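Local coordinates for protein interpain A (Prevotella intermedia, PDB 3BB7) that probably cleaves proteins as a C10-family cysteine protease, this piece of the longer chain being its zymogen form with prodomain and catalytic domain, at residues V270-N275 and L279-W284. The protein carries 1 engineered substitution. Residues are numbered along the deposited sequence; the frame is centred on the assembly and turned at random.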
loop_
_atom_site.group_PDB
_atom_site.type_symbol
_atom_site.label_atom_id
_atom_site.label_comp_id
_atom_site.label_asym_id
_atom_site.label_seq_id
_atom_site.Cartn_x
_atom_site.Cartn_y
_atom_site.Cartn_z
ATOM N N VAL A 270 -1.230 1.072 1.787
ATOM C CA VAL A 270 -2.250 1.040 2.827
ATOM C C VAL A 270 -3.301 2.113 2.552
ATOM O O VAL A 270 -2.944 3.279 2.268
ATOM C CB VAL A 270 -1.664 1.227 4.256
ATOM C CG1 VAL A 270 -2.760 1.133 5.319
ATOM C CG2 VAL A 270 -0.561 0.204 4.480
ATOM N N ILE A 271 -4.580 1.730 2.634
ATOM C CA ILE A 271 -5.656 2.746 2.686
ATOM C C ILE A 271 -5.944 2.977 4.144
ATOM O O ILE A 271 -6.356 2.054 4.876
ATOM C CB ILE A 271 -6.949 2.303 1.960
ATOM C CG1 ILE A 271 -6.668 2.142 0.446
ATOM C CG2 ILE A 271 -8.129 3.296 2.271
ATOM C CD1 ILE A 271 -7.828 1.481 -0.280
ATOM N N ASP A 272 -5.770 4.215 4.576
ATOM C CA ASP A 272 -5.907 4.524 5.984
ATOM C C ASP A 272 -6.846 5.675 6.281
ATOM O O ASP A 272 -6.785 6.275 7.350
ATOM C CB ASP A 272 -4.535 4.722 6.647
ATOM C CG ASP A 272 -3.821 5.958 6.193
ATOM O OD1 ASP A 272 -2.858 6.347 6.896
ATOM O OD2 ASP A 272 -4.202 6.563 5.152
ATOM N N GLY A 273 -7.773 5.931 5.363
ATOM C CA GLY A 273 -8.812 6.952 5.627
ATOM C C GLY A 273 -9.564 7.227 4.339
ATOM O O GLY A 273 -9.252 6.654 3.277
ATOM N N TYR A 274 -10.504 8.161 4.410
ATOM C CA TYR A 274 -11.217 8.644 3.230
ATOM C C TYR A 274 -11.820 9.982 3.557
ATOM O O TYR A 274 -12.016 10.311 4.733
ATOM C CB TYR A 274 -12.306 7.677 2.766
ATOM C CG TYR A 274 -13.413 7.357 3.758
ATOM C CD1 TYR A 274 -13.354 6.226 4.564
ATOM C CD2 TYR A 274 -14.530 8.187 3.880
ATOM C CE1 TYR A 274 -14.371 5.943 5.456
ATOM C CE2 TYR A 274 -15.547 7.904 4.771
ATOM C CZ TYR A 274 -15.473 6.760 5.536
ATOM O OH TYR A 274 -16.478 6.466 6.417
ATOM N N ASN A 275 -12.080 10.762 2.512
ATOM C CA ASN A 275 -12.703 12.066 2.719
ATOM C C ASN A 275 -14.167 12.048 2.286
ATOM O O ASN A 275 -14.684 11.014 1.821
ATOM C CB ASN A 275 -11.872 13.226 2.105
ATOM C CG ASN A 275 -11.859 13.256 0.584
ATOM O OD1 ASN A 275 -12.624 12.566 -0.087
ATOM N ND2 ASN A 275 -10.950 14.074 0.023
ATOM N N LEU A 279 -12.461 10.188 -1.954
ATOM C CA LEU A 279 -11.012 9.878 -2.117
ATOM C C LEU A 279 -10.482 9.129 -0.899
ATOM O O LEU A 279 -10.936 9.352 0.233
ATOM C CB LEU A 279 -10.185 11.153 -2.326
ATOM C CG LEU A 279 -10.270 11.763 -3.726
ATOM C CD1 LEU A 279 -11.636 12.342 -3.992
ATOM C CD2 LEU A 279 -9.168 12.811 -3.849
ATOM N N VAL A 280 -9.528 8.227 -1.115
ATOM C CA VAL A 280 -8.971 7.462 0.002
ATOM C C VAL A 280 -7.588 7.989 0.385
ATOM O O VAL A 280 -6.805 8.401 -0.486
ATOM C CB VAL A 280 -8.939 5.954 -0.312
ATOM C CG1 VAL A 280 -10.360 5.422 -0.421
ATOM C CG2 VAL A 280 -8.138 5.662 -1.603
ATOM N N SER A 281 -7.285 7.986 1.684
ATOM C CA SER A 281 -5.963 8.292 2.159
ATOM C C SER A 281 -5.069 7.106 1.897
ATOM O O SER A 281 -5.391 5.977 2.296
ATOM C CB SER A 281 -6.018 8.599 3.652
ATOM O OG SER A 281 -4.725 8.893 4.158
ATOM N N VAL A 282 -3.948 7.356 1.231
ATOM C CA VAL A 282 -3.025 6.304 0.803
ATOM C C VAL A 282 -1.625 6.540 1.379
ATOM O O VAL A 282 -1.080 7.659 1.304
ATOM C CB VAL A 282 -2.908 6.254 -0.717
ATOM C CG1 VAL A 282 -1.920 5.173 -1.170
ATOM C CG2 VAL A 282 -4.277 6.019 -1.386
ATOM N N ASN A 283 -1.087 5.467 1.962
ATOM C CA ASN A 283 0.308 5.405 2.365
ATOM C C ASN A 283 0.995 4.429 1.433
ATOM O O ASN A 283 0.769 3.242 1.523
ATOM C CB ASN A 283 0.407 4.975 3.827
ATOM C CG ASN A 283 1.831 5.058 4.359
ATOM O OD1 ASN A 283 2.764 4.587 3.711
ATOM N ND2 ASN A 283 2.001 5.705 5.523
ATOM N N TRP A 284 1.786 4.941 0.500
ATOM C CA TRP A 284 2.361 4.107 -0.559
ATOM C C TRP A 284 3.507 3.228 -0.078
ATOM O O TRP A 284 3.954 2.369 -0.838
ATOM C CB TRP A 284 2.913 4.962 -1.707
ATOM C CG TRP A 284 1.907 5.894 -2.335
ATOM C CD1 TRP A 284 1.817 7.250 -2.146
ATOM C CD2 TRP A 284 0.870 5.543 -3.266
ATOM N NE1 TRP A 284 0.789 7.767 -2.910
ATOM C CE2 TRP A 284 0.175 6.741 -3.583
ATOM C CE3 TRP A 284 0.425 4.324 -3.826
ATOM C CZ2 TRP A 284 -0.907 6.773 -4.448
ATOM C CZ3 TRP A 284 -0.695 4.372 -4.707
ATOM C CH2 TRP A 284 -1.329 5.590 -4.995
HETATM O O HOH W 1 -0.524 7.406 6.155
#
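Val270 and Asn283 form a hydrogen-bonded pair, with two nearly straight bonds, within the antiparallel hairpin of strands 267-274 and 280-283; the short axes of 270-274 and 280-283 run 152° apart. Toward the turn a beta bulge interrupts the ladder: Asp272 and Gly273 together face Ser281, whose O accepts from Asp272 N while its N donates to Gly273 O. Asn275 N bonds to Leu279 O at 2.9 Å.

With CG between its backbone N and carbonyl carbon (chi1 69°), Asp272 reaches across, and OD2 receives the Ser281 OG hydrogen bond at 2.6 Å on its syn side, 24° out of the carboxylate plane. OD1 accepts a hydrogen bond from a water at 2.7 Å, which accepts one from Asn283 ND2. On the face of Ile271, Val280 and Val282, Ile271 CG2 packs obliquely against Val280 CB at 3.8 Å; within its own segment, Val282 CG1 covers the Trp284 ring, 3.4 Å above its plane.

Leu90 N also bonds to Asp272 OD1, Thr88 OG1 to Ser281 OG and Asn283 ND2 to Thr92 O. Helix 234-246 packs on Ile271 and Val280; helix 116-128, beginning at Ala116, an engineered residue at the predicted nucleophile position, on Val270. Strands 251-255 and 292-294 flank the hairpin.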